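Aeromonas extracellular serine protease (Aeromonas sobria, PDB 3WQB) cleaves peptide bonds after paired basic residues, Lys-Lys or Lys-Arg, as a calcium-binding secreted subtilisin-like serine protease and probable virulence factor. Local coordinates at residues L239-S251 against S269-A281. The protein carries 1 engineered substitution. Sequence-based numbering, arbitrary orientation.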
loop_
_atom_site.group_PDB
_atom_site.type_symbol
_atom_site.label_atom_id
_atom_site.label_comp_id
_atom_site.label_asym_id
_atom_site.label_seq_id
_atom_site.Cartn_x
_atom_site.Cartn_y
_atom_site.Cartn_z
ATOM N N LEU A 239 -14.610 2.584 12.671
ATOM C CA LEU A 239 -13.958 3.105 11.473
ATOM C C LEU A 239 -12.464 2.846 11.572
ATOM O O LEU A 239 -11.910 2.848 12.668
ATOM C CB LEU A 239 -14.205 4.608 11.380
ATOM C CG LEU A 239 -15.667 5.004 11.142
ATOM C CD1 LEU A 239 -15.853 6.498 11.239
ATOM C CD2 LEU A 239 -16.145 4.511 9.789
ATOM N N PRO A 240 -11.793 2.640 10.428
ATOM C CA PRO A 240 -10.356 2.387 10.502
ATOM C C PRO A 240 -9.604 3.574 11.091
ATOM O O PRO A 240 -9.926 4.732 10.807
ATOM C CB PRO A 240 -9.968 2.197 9.029
ATOM C CG PRO A 240 -11.005 2.981 8.276
ATOM C CD PRO A 240 -12.270 2.704 9.034
ATOM N N PHE A 241 -8.596 3.292 11.904
ATOM C CA PHE A 241 -7.723 4.354 12.363
ATOM C C PHE A 241 -6.891 4.828 11.163
ATOM O O PHE A 241 -6.795 6.024 10.884
ATOM C CB PHE A 241 -6.866 3.842 13.528
ATOM C CG PHE A 241 -6.178 4.925 14.333
ATOM C CD1 PHE A 241 -6.804 6.141 14.615
ATOM C CD2 PHE A 241 -4.904 4.702 14.850
ATOM C CE1 PHE A 241 -6.158 7.114 15.390
ATOM C CE2 PHE A 241 -4.255 5.669 15.620
ATOM C CZ PHE A 241 -4.890 6.873 15.896
ATOM N N GLU A 242 -6.303 3.880 10.443
ATOM C CA GLU A 242 -5.616 4.179 9.195
ATOM C C GLU A 242 -6.506 3.901 7.993
ATOM O O GLU A 242 -6.731 2.753 7.620
ATOM C CB GLU A 242 -4.338 3.360 9.108
ATOM C CG GLU A 242 -3.491 3.636 7.898
ATOM C CD GLU A 242 -2.151 3.000 8.035
ATOM O OE1 GLU A 242 -1.242 3.676 8.561
ATOM O OE2 GLU A 242 -2.017 1.819 7.655
ATOM N N ASN A 243 -7.035 4.968 7.411
ATOM C CA ASN A 243 -7.616 4.878 6.095
ATOM C C ASN A 243 -6.460 4.738 5.112
ATOM O O ASN A 243 -5.437 5.409 5.259
ATOM C CB ASN A 243 -8.437 6.128 5.818
ATOM C CG ASN A 243 -9.177 6.059 4.515
ATOM O OD1 ASN A 243 -8.570 6.116 3.445
ATOM N ND2 ASN A 243 -10.497 5.960 4.585
ATOM N N SER A 244 -6.604 3.844 4.134
ATOM C CA SER A 244 -5.542 3.573 3.162
ATOM C C SER A 244 -5.193 4.714 2.192
ATOM O O SER A 244 -4.203 4.619 1.455
ATOM C CB SER A 244 -5.858 2.282 2.406
ATOM O OG SER A 244 -7.135 2.326 1.806
ATOM N N ASN A 245 -6.000 5.774 2.187
ATOM C CA ASN A 245 -5.663 6.993 1.442
ATOM C C ASN A 245 -4.708 7.931 2.197
ATOM O O ASN A 245 -4.261 8.931 1.639
ATOM C CB ASN A 245 -6.930 7.764 1.030
ATOM C CG ASN A 245 -7.417 7.419 -0.375
ATOM O OD1 ASN A 245 -6.625 7.203 -1.281
ATOM N ND2 ASN A 245 -8.734 7.424 -0.567
ATOM N N LEU A 246 -4.388 7.633 3.460
ATOM C CA LEU A 246 -3.498 8.534 4.205
ATOM C C LEU A 246 -2.053 8.523 3.710
ATOM O O LEU A 246 -1.405 9.567 3.675
ATOM C CB LEU A 246 -3.541 8.279 5.709
ATOM C CG LEU A 246 -4.858 8.562 6.423
ATOM C CD1 LEU A 246 -4.744 8.182 7.898
ATOM C CD2 LEU A 246 -5.284 10.019 6.254
ATOM N N ASP A 247 -1.547 7.357 3.326
ATOM C CA ASP A 247 -0.187 7.264 2.800
ATOM C C ASP A 247 -0.224 7.766 1.358
ATOM O O ASP A 247 -0.903 7.164 0.523
ATOM C CB ASP A 247 0.304 5.812 2.879
ATOM C CG ASP A 247 1.656 5.592 2.202
ATOM O OD1 ASP A 247 2.176 6.501 1.506
ATOM O OD2 ASP A 247 2.196 4.479 2.376
ATOM N N PRO A 248 0.459 8.895 1.074
ATOM C CA PRO A 248 0.377 9.496 -0.269
ATOM C C PRO A 248 0.664 8.542 -1.444
ATOM O O PRO A 248 0.058 8.676 -2.509
ATOM C CB PRO A 248 1.405 10.637 -0.215
ATOM C CG PRO A 248 2.307 10.300 0.923
ATOM C CD PRO A 248 1.440 9.602 1.926
ATOM N N SER A 249 1.552 7.574 -1.251
ATOM C CA SER A 249 1.892 6.649 -2.331
ATOM C C SER A 249 0.713 5.772 -2.740
ATOM O O SER A 249 0.645 5.292 -3.874
ATOM C CB SER A 249 3.062 5.763 -1.922
ATOM O OG SER A 249 4.190 6.558 -1.627
ATOM N N ASN A 250 -0.221 5.566 -1.813
ATOM C CA ASN A 250 -1.330 4.658 -2.075
ATOM C C ASN A 250 -2.395 5.229 -2.997
ATOM O O ASN A 250 -3.321 4.518 -3.364
ATOM C CB ASN A 250 -1.987 4.210 -0.767
ATOM C CG ASN A 250 -1.097 3.315 0.056
ATOM O OD1 ASN A 250 -0.059 2.827 -0.414
ATOM N ND2 ASN A 250 -1.500 3.084 1.308
ATOM N N SER A 251 -2.273 6.505 -3.361
ATOM C CA SER A 251 -3.230 7.138 -4.284
ATOM C C SER A 251 -2.609 7.483 -5.637
ATOM O O SER A 251 -3.180 8.270 -6.392
ATOM C CB SER A 251 -3.868 8.380 -3.640
ATOM O OG SER A 251 -2.860 9.305 -3.257
ATOM N N SER A 269 -8.322 -8.627 10.973
ATOM C CA SER A 269 -8.579 -7.677 12.046
ATOM C C SER A 269 -7.872 -6.333 11.846
ATOM O O SER A 269 -8.486 -5.280 11.997
ATOM C CB SER A 269 -8.165 -8.306 13.385
ATOM O OG SER A 269 -6.798 -8.693 13.372
ATOM N N TYR A 270 -6.592 -6.400 11.480
ATOM C CA TYR A 270 -5.705 -5.242 11.418
ATOM C C TYR A 270 -5.761 -4.458 10.094
ATOM O O TYR A 270 -5.197 -3.368 10.011
ATOM C CB TYR A 270 -4.254 -5.710 11.642
ATOM C CG TYR A 270 -3.913 -6.871 10.742
ATOM C CD1 TYR A 270 -3.686 -6.670 9.383
ATOM C CD2 TYR A 270 -3.901 -8.183 11.226
ATOM C CE1 TYR A 270 -3.421 -7.733 8.531
ATOM C CE2 TYR A 270 -3.623 -9.257 10.389
ATOM C CZ TYR A 270 -3.393 -9.025 9.038
ATOM O OH TYR A 270 -3.124 -10.063 8.174
ATOM N N SER A 271 -6.428 -4.977 9.066
ATOM C CA SER A 271 -6.234 -4.394 7.721
ATOM C C SER A 271 -6.743 -2.968 7.578
ATOM O O SER A 271 -7.887 -2.672 7.930
ATOM C CB SER A 271 -6.922 -5.231 6.644
ATOM O OG SER A 271 -6.522 -4.804 5.341
ATOM N N SER A 272 -5.898 -2.100 7.020
ATOM C CA SER A 272 -6.369 -0.793 6.589
ATOM C C SER A 272 -7.338 -0.966 5.429
ATOM O O SER A 272 -7.314 -1.990 4.735
ATOM C CB SER A 272 -5.200 0.100 6.186
ATOM O OG SER A 272 -4.345 0.319 7.301
ATOM N N VAL A 273 -8.214 0.020 5.241
ATOM C CA VAL A 273 -9.252 -0.031 4.212
ATOM C C VAL A 273 -9.484 1.373 3.693
ATOM O O VAL A 273 -9.055 2.346 4.315
ATOM C CB VAL A 273 -10.593 -0.621 4.750
ATOM C CG1 VAL A 273 -10.388 -2.043 5.264
ATOM C CG2 VAL A 273 -11.224 0.263 5.837
ATOM N N GLY A 274 -10.139 1.484 2.541
ATOM C CA GLY A 274 -10.425 2.796 1.961
ATOM C C GLY A 274 -10.844 2.700 0.507
ATOM O O GLY A 274 -10.840 1.623 -0.089
ATOM N N SER A 275 -11.221 3.841 -0.059
ATOM C CA SER A 275 -11.735 3.884 -1.430
ATOM C C SER A 275 -10.699 3.519 -2.484
ATOM O O SER A 275 -11.050 3.248 -3.643
ATOM C CB SER A 275 -12.329 5.249 -1.737
ATOM O OG SER A 275 -11.349 6.269 -1.658
ATOM N N ASN A 276 -9.427 3.535 -2.082
ATOM C CA ASN A 276 -8.322 3.187 -2.978
ATOM C C ASN A 276 -7.884 1.733 -2.937
ATOM O O ASN A 276 -6.975 1.363 -3.661
ATOM C CB ASN A 276 -7.117 4.094 -2.740
ATOM C CG ASN A 276 -6.579 4.004 -1.336
ATOM O OD1 ASN A 276 -7.334 3.864 -0.372
ATOM N ND2 ASN A 276 -5.266 4.134 -1.206
ATOM N N ILE A 277 -8.547 0.906 -2.137
ATOM C CA ILE A 277 -8.329 -0.548 -2.195
ATOM C C ILE A 277 -8.825 -1.038 -3.553
ATOM O O ILE A 277 -9.914 -0.661 -3.993
ATOM C CB ILE A 277 -9.071 -1.283 -1.053
ATOM C CG1 ILE A 277 -8.591 -0.788 0.319
ATOM C CG2 ILE A 277 -8.911 -2.804 -1.169
ATOM C CD1 ILE A 277 -7.083 -0.939 0.586
ATOM N N PHE A 278 -8.022 -1.861 -4.222
ATOM C CA PHE A 278 -8.430 -2.447 -5.491
ATOM C C PHE A 278 -8.963 -3.867 -5.308
ATOM O O PHE A 278 -9.993 -4.230 -5.888
ATOM C CB PHE A 278 -7.274 -2.423 -6.500
ATOM C CG PHE A 278 -7.706 -2.678 -7.919
ATOM C CD1 PHE A 278 -8.230 -1.643 -8.678
ATOM C CD2 PHE A 278 -7.620 -3.950 -8.483
ATOM C CE1 PHE A 278 -8.653 -1.864 -9.986
ATOM C CE2 PHE A 278 -8.040 -4.178 -9.801
ATOM C CZ PHE A 278 -8.568 -3.132 -10.537
ATOM N N LEU A 279 -8.274 -4.660 -4.486
ATOM C CA LEU A 279 -8.632 -6.053 -4.239
ATOM C C LEU A 279 -8.319 -6.430 -2.796
ATOM O O LEU A 279 -7.460 -5.811 -2.138
ATOM C CB LEU A 279 -7.845 -6.990 -5.171
ATOM C CG LEU A 279 -8.132 -6.956 -6.665
ATOM C CD1 LEU A 279 -6.976 -7.564 -7.406
ATOM C CD2 LEU A 279 -9.443 -7.674 -6.974
ATOM N N SER A 280 -9.005 -7.472 -2.337
ATOM C CA SER A 280 -8.669 -8.192 -1.118
ATOM C C SER A 280 -7.873 -9.443 -1.483
ATOM O O SER A 280 -8.188 -10.136 -2.457
ATOM C CB SER A 280 -9.963 -8.605 -0.415
ATOM O OG SER A 280 -9.729 -9.376 0.760
ATOM N N ALA A 281 -6.837 -9.737 -0.707
ATOM C CA ALA A 281 -6.120 -10.986 -0.869
ATOM C C ALA A 281 -5.749 -11.546 0.488
ATOM O O ALA A 281 -5.887 -10.875 1.502
ATOM C CB ALA A 281 -4.898 -10.796 -1.790
HETATM O O HOH W 1 -11.558 5.978 1.859
#
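Asn276 reaches from one beta turn into another and is gripped through both ends of its amide. Two type I turns of the subtilisin-like catalytic domain meet here, Asn243–Leu246 and Gly274–Ile277, the second leading toward strand 277-282, outermost within this chain in the parallel sheet. OD1 of Asn276 takes the Ser244 OG proton at 2.7 Å, while ND2 of Asn276 spends its two hydrogens on Ser244 O and Asn250 O, each at 2.9 Å. Both acceptor oxygens lie close to the amide plane, yet the nitrogen stands well above the plane of each carbonyl. With CG of Asn276 between its own backbone N and carbonyl carbon, this torsion (chi1 60°) sets the amide against Ser244 and Asn250. Ser244 O is met a second time by Asn250 ND2, there on a lone pair, and Lys214 holds Asn250 OD1.

The Asn245 amide, whose strongest polar partner is Leu503, stacks on that of Asn276, the planes 20° apart and the side chains running past each other in opposite directions, with Asn245 OD1 3.2 Å from Asn276 CG; strand 527-535 of the P-domain backs this side. Between the backbones, Ser244 N gives a nearly straight bond (168°) to Val273 O. Asn243 OD1 closes an Asx turn onto Asn245 N, and ND2 of Asn243 and Ser275 N both donate to one bridging water.

Further along, Ser272 OG donates to the anti side of Glu242 OE2, whose OE1 pairs with Ser181; Glu242 lies about 11 Å, side chain to side chain, from the engineered Ala336, at the predicted charge-relay position. Toward the start of 239-251 the contact turns apolar: Pro240 and Val273 cross at about a right angle, Pro240 CG resting 3.7 Å from Val273 CG2.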